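Long-range contacts in NADPH-quinone reductase (Pediococcus pentosaceus ATCC 25745, PDB 3HA2), which probably binds FMN and transfers electrons from NAD(P)H to quinones, this chain holding the flavodoxin-like part of a longer protein: residues Q2-V7 / D53-E58; L95-S100 / M134-I139. All blocks are in the same frame, centred on the assembly; numbering follows the deposited sequence.

Contact 1. Residues Q2-V7 / D53-E58; sequences QTLIIV and DRIILE
Strand 3-7 and the 54-58 part of strand 54-60 run parallel in the middle of a flavodoxin-like sheet, their directions 18° apart, and illustrate how an alpha/beta core sorts its side chains between two faces. Thr-3, Ile-5 and Val-7 share one face with Arg-54, Ile-56 and Glu-58; Leu-4, Ile-6, Ile-55 and Leu-57 occupy the other, where helix 42-50 packs against Leu-4 and Ile-55. On the face of Leu-4 and Ile-55, Ile-6 and Leu-57 lie side by side and point the same way, CG1 of Ile-6 3.8 Å from CD2 of Leu-57. On the Thr-3 and Ile-56 face two closer contacts run diagonally. With CG1 anti to its carbonyl carbon and CD1 extended beyond it, Ile-56 crosses Thr-3 obliquely, its CD1 3.8 Å from Thr-3 CG2. Glu-58 has CG anti to the backbone N (chi1 180°) and an extended chain, which slants over Ile-5 until OE1 stands 3.3 Å from its CG2. This buried carboxylate oxygen is satisfied by the hydroxyl of Tyr-160, while Arg-54, its guanidinium directed away from strand 3-7, forms a salt bridge with Glu-94. From Leu-4 to Glu-58 the four backbone bonds run almost along the C=O axes; Ile-56 N reaches Leu-4 O at 2.8 Å in a nearly straight bond. At the entrance to the pair, Gln-2 O accepts from both Asp-53 N and Arg-54 N. The side chains of Gln-2 and Asp-53 run alongside each other, and Asp-53 OD2 uses its anti lone pair to take the N-H of Gln-2 N at 2.9 Å and 174°.

Contact 2. Residues L95-S100 / M134-I139; sequences LGIVVS and MMYLPI
At the 134-139 border of the sheet, side chains bridge an interruption in the backbone pairing. Leu-95 N donates to Met-135 O from above the carbonyl plane, and Leu-137 N returns a nearly straight bond to Leu-95 O at 2.9 Å. Leu-95 holds CG anti to its backbone N (chi1 -179°) and is approached obliquely by two residues. Selenomethionine Met-134, extended to SE and then bent at chi3 (85°), brings CE to 3.7 Å from Leu-95 CB; Tyr-136, its ring also anti to the backbone N, sets CD1 4.2 Å from Leu-95 CD2. Leu-137 turns CG beside its own N, so that CD1 rests 4.0 Å from Gly-96 CA; an alanine here lacks CG and both methyls and would probably leave Gly-96 CA and Tyr-163 less well packed. Beyond Leu-137, Ile-139 projects CG2 alongside Ile-97 CG2 (4.0 Å). The same methyl meets Val-99 CG1 at 3.7 Å, the valine methyl seated in the crowded position between backbone N and carbonyl carbon. Tyr-163 OH bonds to both Ile-97 N and Pro-138 O, bridging this irregular part; backbone pairing resumes between Ile-97 and Leu-140. Such an interrupted parallel outer strand completes the five-stranded flavodoxin-like sheet.

Overall arrangement
The two contacts are two seams of one parallel five-stranded sheet, ordered 31-35, 3-7, 54-60, 94-101, 135-143, and their centres lie about 9 Å apart. Along the chain they come in series: contact 1 is closed by residue 58 before contact 2 opens at residue 95. Their inner strands, 54-60 and 94-101, meet in the intervening seam, probably joined by hydrogen bonds from Gly-96 N to Ile-55 O and from Leu-57 N to Gly-96 O, while Ile-56 packs on Val-98. Helix 150-165 serves both, through Tyr-160 and Tyr-163. Contact 1 thus forms the buried centre and contact 2 the outer border of a flavodoxin-like core, the scaffold on which such proteins bind FMN.

Contact 1. Residues Q2-V7 / D53-E58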
loop_
_atom_site.group_PDB
_atom_site.type_symbol
_atom_site.label_atom_id
_atom_site.label_comp_id
_atom_site.label_asym_id
_atom_site.label_seq_id
_atom_site.Cartn_x
_atom_site.Cartn_y
_atom_site.Cartn_z
ATOM N N GLN A 2 -13.367 4.422 -23.463
ATOM C CA GLN A 2 -14.101 3.679 -22.459
ATOM C C GLN A 2 -13.338 3.776 -21.140
ATOM O O GLN A 2 -12.106 3.607 -21.103
ATOM C CB GLN A 2 -14.257 2.210 -22.884
ATOM C CG GLN A 2 -14.814 2.005 -24.304
ATOM C CD GLN A 2 -16.232 2.530 -24.473
ATOM O OE1 GLN A 2 -17.122 2.189 -23.699
ATOM N NE2 GLN A 2 -16.452 3.348 -25.506
ATOM N N THR A 3 -14.076 4.039 -20.066
ATOM C CA THR A 3 -13.484 4.204 -18.732
ATOM C C THR A 3 -14.025 3.163 -17.769
ATOM O O THR A 3 -15.232 2.910 -17.721
ATOM C CB THR A 3 -13.789 5.611 -18.173
ATOM O OG1 THR A 3 -13.298 6.596 -19.083
ATOM C CG2 THR A 3 -13.145 5.831 -16.810
ATOM N N LEU A 4 -13.109 2.559 -17.010
ATOM C CA LEU A 4 -13.452 1.592 -15.989
ATOM C C LEU A 4 -13.125 2.199 -14.635
ATOM O O LEU A 4 -11.982 2.591 -14.384
ATOM C CB LEU A 4 -12.611 0.304 -16.185
ATOM C CG LEU A 4 -12.784 -0.823 -15.161
ATOM C CD1 LEU A 4 -14.239 -1.341 -15.116
ATOM C CD2 LEU A 4 -11.807 -1.966 -15.466
ATOM N N ILE A 5 -14.127 2.271 -13.762
ATOM C CA ILE A 5 -13.915 2.770 -12.410
ATOM C C ILE A 5 -13.957 1.593 -11.434
ATOM O O ILE A 5 -15.008 0.984 -11.222
ATOM C CB ILE A 5 -14.929 3.862 -12.040
ATOM C CG1 ILE A 5 -14.922 4.980 -13.105
ATOM C CG2 ILE A 5 -14.603 4.454 -10.648
ATOM C CD1 ILE A 5 -16.031 5.983 -12.889
ATOM N N ILE A 6 -12.790 1.279 -10.868
ATOM C CA ILE A 6 -12.651 0.223 -9.858
ATOM C C ILE A 6 -12.940 0.846 -8.498
ATOM O O ILE A 6 -12.143 1.643 -7.982
ATOM C CB ILE A 6 -11.215 -0.359 -9.807
ATOM C CG1 ILE A 6 -10.747 -0.842 -11.189
ATOM C CG2 ILE A 6 -11.134 -1.490 -8.752
ATOM C CD1 ILE A 6 -11.647 -1.889 -11.821
ATOM N N VAL A 7 -14.093 0.498 -7.952
ATOM C CA VAL A 7 -14.590 1.113 -6.726
ATOM C C VAL A 7 -14.226 0.199 -5.574
ATOM O O VAL A 7 -14.864 -0.843 -5.365
ATOM C CB VAL A 7 -16.112 1.353 -6.799
ATOM C CG1 VAL A 7 -16.641 2.019 -5.517
ATOM C CG2 VAL A 7 -16.436 2.211 -8.004
ATOM N N ASP A 53 -9.968 1.964 -21.729
ATOM C CA ASP A 53 -8.823 2.812 -22.075
ATOM C C ASP A 53 -8.320 3.613 -20.885
ATOM O O ASP A 53 -7.131 3.881 -20.767
ATOM C CB ASP A 53 -9.218 3.803 -23.183
ATOM C CG ASP A 53 -9.796 3.115 -24.392
ATOM O OD1 ASP A 53 -9.048 2.336 -25.023
ATOM O OD2 ASP A 53 -10.990 3.344 -24.709
ATOM N N ARG A 54 -9.230 4.020 -20.018
ATOM C CA ARG A 54 -8.850 4.756 -18.821
ATOM C C ARG A 54 -9.345 3.970 -17.614
ATOM O O ARG A 54 -10.520 3.630 -17.525
ATOM C CB ARG A 54 -9.462 6.162 -18.822
ATOM C CG ARG A 54 -9.144 6.962 -17.569
ATOM C CD ARG A 54 -9.684 8.399 -17.678
ATOM N NE ARG A 54 -9.017 9.137 -18.748
ATOM C CZ ARG A 54 -9.418 10.319 -19.211
ATOM N NH1 ARG A 54 -10.500 10.912 -18.708
ATOM N NH2 ARG A 54 -8.745 10.901 -20.199
ATOM N N ILE A 55 -8.427 3.682 -16.701
ATOM C CA ILE A 55 -8.707 2.865 -15.539
ATOM C C ILE A 55 -8.538 3.776 -14.337
ATOM O O ILE A 55 -7.458 4.335 -14.119
ATOM C CB ILE A 55 -7.717 1.657 -15.398
ATOM C CG1 ILE A 55 -7.427 0.935 -16.746
ATOM C CG2 ILE A 55 -8.196 0.694 -14.305
ATOM C CD1 ILE A 55 -8.648 0.366 -17.488
ATOM N N ILE A 56 -9.609 3.934 -13.575
ATOM C CA ILE A 56 -9.573 4.777 -12.397
ATOM C C ILE A 56 -9.726 3.913 -11.152
ATOM O O ILE A 56 -10.647 3.101 -11.056
ATOM C CB ILE A 56 -10.665 5.848 -12.476
ATOM C CG1 ILE A 56 -10.298 6.870 -13.561
ATOM C CG2 ILE A 56 -10.890 6.497 -11.118
ATOM C CD1 ILE A 56 -11.453 7.772 -13.988
ATOM N N LEU A 57 -8.812 4.071 -10.209
ATOM C CA LEU A 57 -8.955 3.356 -8.946
ATOM C C LEU A 57 -9.501 4.334 -7.937
ATOM O O LEU A 57 -8.904 5.389 -7.691
ATOM C CB LEU A 57 -7.619 2.820 -8.462
ATOM C CG LEU A 57 -6.809 2.036 -9.498
ATOM C CD1 LEU A 57 -5.511 1.555 -8.811
ATOM C CD2 LEU A 57 -7.585 0.875 -10.124
ATOM N N GLU A 58 -10.639 3.969 -7.360
ATOM C CA GLU A 58 -11.411 4.860 -6.491
ATOM C C GLU A 58 -11.519 4.244 -5.089
ATOM O O GLU A 58 -12.179 3.198 -4.883
ATOM C CB GLU A 58 -12.798 5.079 -7.109
ATOM C CG GLU A 58 -13.706 5.974 -6.305
ATOM C CD GLU A 58 -14.834 6.548 -7.120
ATOM O OE1 GLU A 58 -14.661 6.770 -8.345
ATOM O OE2 GLU A 58 -15.902 6.794 -6.521
#

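Contact 2. Residues L95-S100 / M134-I139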
loop_
_atom_site.group_PDB
_atom_site.type_symbol
_atom_site.label_atom_id
_atom_site.label_comp_id
_atom_site.label_asym_id
_atom_site.label_seq_id
_atom_site.Cartn_x
_atom_site.Cartn_y
_atom_site.Cartn_z
ATOM N N LEU A 95 -3.993 5.615 -16.208
ATOM C CA LEU A 95 -4.304 5.212 -14.836
ATOM C C LEU A 95 -4.649 6.473 -14.063
ATOM O O LEU A 95 -3.851 7.408 -14.034
ATOM C CB LEU A 95 -3.117 4.535 -14.161
ATOM C CG LEU A 95 -3.398 4.071 -12.718
ATOM C CD1 LEU A 95 -4.504 2.961 -12.674
ATOM C CD2 LEU A 95 -2.125 3.598 -11.999
ATOM N N GLY A 96 -5.828 6.482 -13.449
ATOM C CA GLY A 96 -6.262 7.589 -12.592
ATOM C C GLY A 96 -6.544 7.089 -11.187
ATOM O O GLY A 96 -6.784 5.892 -10.962
ATOM N N ILE A 97 -6.531 8.016 -10.243
ATOM C CA ILE A 97 -6.745 7.713 -8.836
ATOM C C ILE A 97 -7.741 8.722 -8.296
ATOM O O ILE A 97 -7.516 9.943 -8.397
ATOM C CB ILE A 97 -5.408 7.834 -8.037
ATOM C CG1 ILE A 97 -4.341 6.866 -8.585
ATOM C CG2 ILE A 97 -5.672 7.668 -6.510
ATOM C CD1 ILE A 97 -4.646 5.396 -8.389
ATOM N N VAL A 98 -8.859 8.233 -7.762
ATOM C CA VAL A 98 -9.790 9.092 -7.008
ATOM C C VAL A 98 -9.695 8.650 -5.548
ATOM O O VAL A 98 -10.270 7.628 -5.175
ATOM C CB VAL A 98 -11.238 8.988 -7.539
ATOM C CG1 VAL A 98 -12.204 9.890 -6.699
ATOM C CG2 VAL A 98 -11.273 9.412 -9.025
ATOM N N VAL A 99 -8.931 9.399 -4.742
ATOM C CA VAL A 99 -8.636 8.996 -3.365
ATOM C C VAL A 99 -9.310 9.928 -2.373
ATOM O O VAL A 99 -9.149 11.140 -2.448
ATOM C CB VAL A 99 -7.088 8.875 -3.100
ATOM C CG1 VAL A 99 -6.329 10.185 -3.455
ATOM C CG2 VAL A 99 -6.826 8.451 -1.664
ATOM N N SER A 100 -10.109 9.364 -1.474
ATOM C CA SER A 100 -10.856 10.202 -0.550
ATOM C C SER A 100 -10.238 10.112 0.844
ATOM O O SER A 100 -9.679 9.063 1.226
ATOM C CB SER A 100 -12.346 9.837 -0.568
ATOM O OG SER A 100 -12.525 8.507 -0.155
HETATM N N MSE A 134 1.727 2.517 -18.642
HETATM C CA MSE A 134 0.500 3.310 -18.589
HETATM C C MSE A 134 0.846 4.795 -18.448
HETATM O O MSE A 134 1.947 5.136 -18.013
HETATM C CB MSE A 134 -0.349 2.875 -17.394
HETATM C CG MSE A 134 -0.839 1.456 -17.473
HETATM SE SE MSE A 134 -1.925 1.022 -15.904
HETATM C CE MSE A 134 -3.659 1.705 -16.549
HETATM N N MSE A 135 -0.098 5.656 -18.824
HETATM C CA MSE A 135 -0.015 7.085 -18.622
HETATM C C MSE A 135 -0.677 7.454 -17.287
HETATM O O MSE A 135 -1.880 7.299 -17.125
HETATM C CB MSE A 135 -0.723 7.807 -19.778
HETATM C CG MSE A 135 -0.997 9.271 -19.532
HETATM SE SE MSE A 135 0.676 10.269 -19.438
HETATM C CE MSE A 135 1.264 10.094 -21.312
ATOM N N TYR A 136 0.111 7.952 -16.346
ATOM C CA TYR A 136 -0.394 8.331 -15.026
ATOM C C TYR A 136 -1.004 9.727 -15.078
ATOM O O TYR A 136 -0.329 10.709 -15.469
ATOM C CB TYR A 136 0.779 8.336 -14.055
ATOM C CG TYR A 136 0.449 8.380 -12.595
ATOM C CD1 TYR A 136 -0.279 7.338 -11.990
ATOM C CD2 TYR A 136 0.911 9.421 -11.788
ATOM C CE1 TYR A 136 -0.552 7.338 -10.629
ATOM C CE2 TYR A 136 0.642 9.424 -10.393
ATOM C CZ TYR A 136 -0.092 8.379 -9.842
ATOM O OH TYR A 136 -0.340 8.340 -8.503
ATOM N N LEU A 137 -2.285 9.803 -14.740
ATOM C CA LEU A 137 -3.018 11.075 -14.682
ATOM C C LEU A 137 -2.763 11.801 -13.369
ATOM O O LEU A 137 -2.386 11.166 -12.378
ATOM C CB LEU A 137 -4.526 10.823 -14.810
ATOM C CG LEU A 137 -5.059 10.123 -16.065
ATOM C CD1 LEU A 137 -6.541 9.784 -15.884
ATOM C CD2 LEU A 137 -4.855 10.967 -17.309
ATOM N N PRO A 138 -2.973 13.133 -13.340
ATOM C CA PRO A 138 -2.920 13.795 -12.041
ATOM C C PRO A 138 -3.971 13.125 -11.163
ATOM O O PRO A 138 -4.994 12.704 -11.663
ATOM C CB PRO A 138 -3.342 15.231 -12.354
ATOM C CG PRO A 138 -3.064 15.414 -13.768
ATOM C CD PRO A 138 -3.300 14.080 -14.417
ATOM N N ILE A 139 -3.689 13.013 -9.875
ATOM C CA ILE A 139 -4.583 12.385 -8.890
ATOM C C ILE A 139 -5.776 13.279 -8.559
ATOM O O ILE A 139 -5.616 14.482 -8.400
ATOM C CB ILE A 139 -3.790 12.138 -7.601
ATOM C CG1 ILE A 139 -2.570 11.239 -7.908
ATOM C CG2 ILE A 139 -4.688 11.558 -6.476
ATOM C CD1 ILE A 139 -1.406 11.410 -6.934
#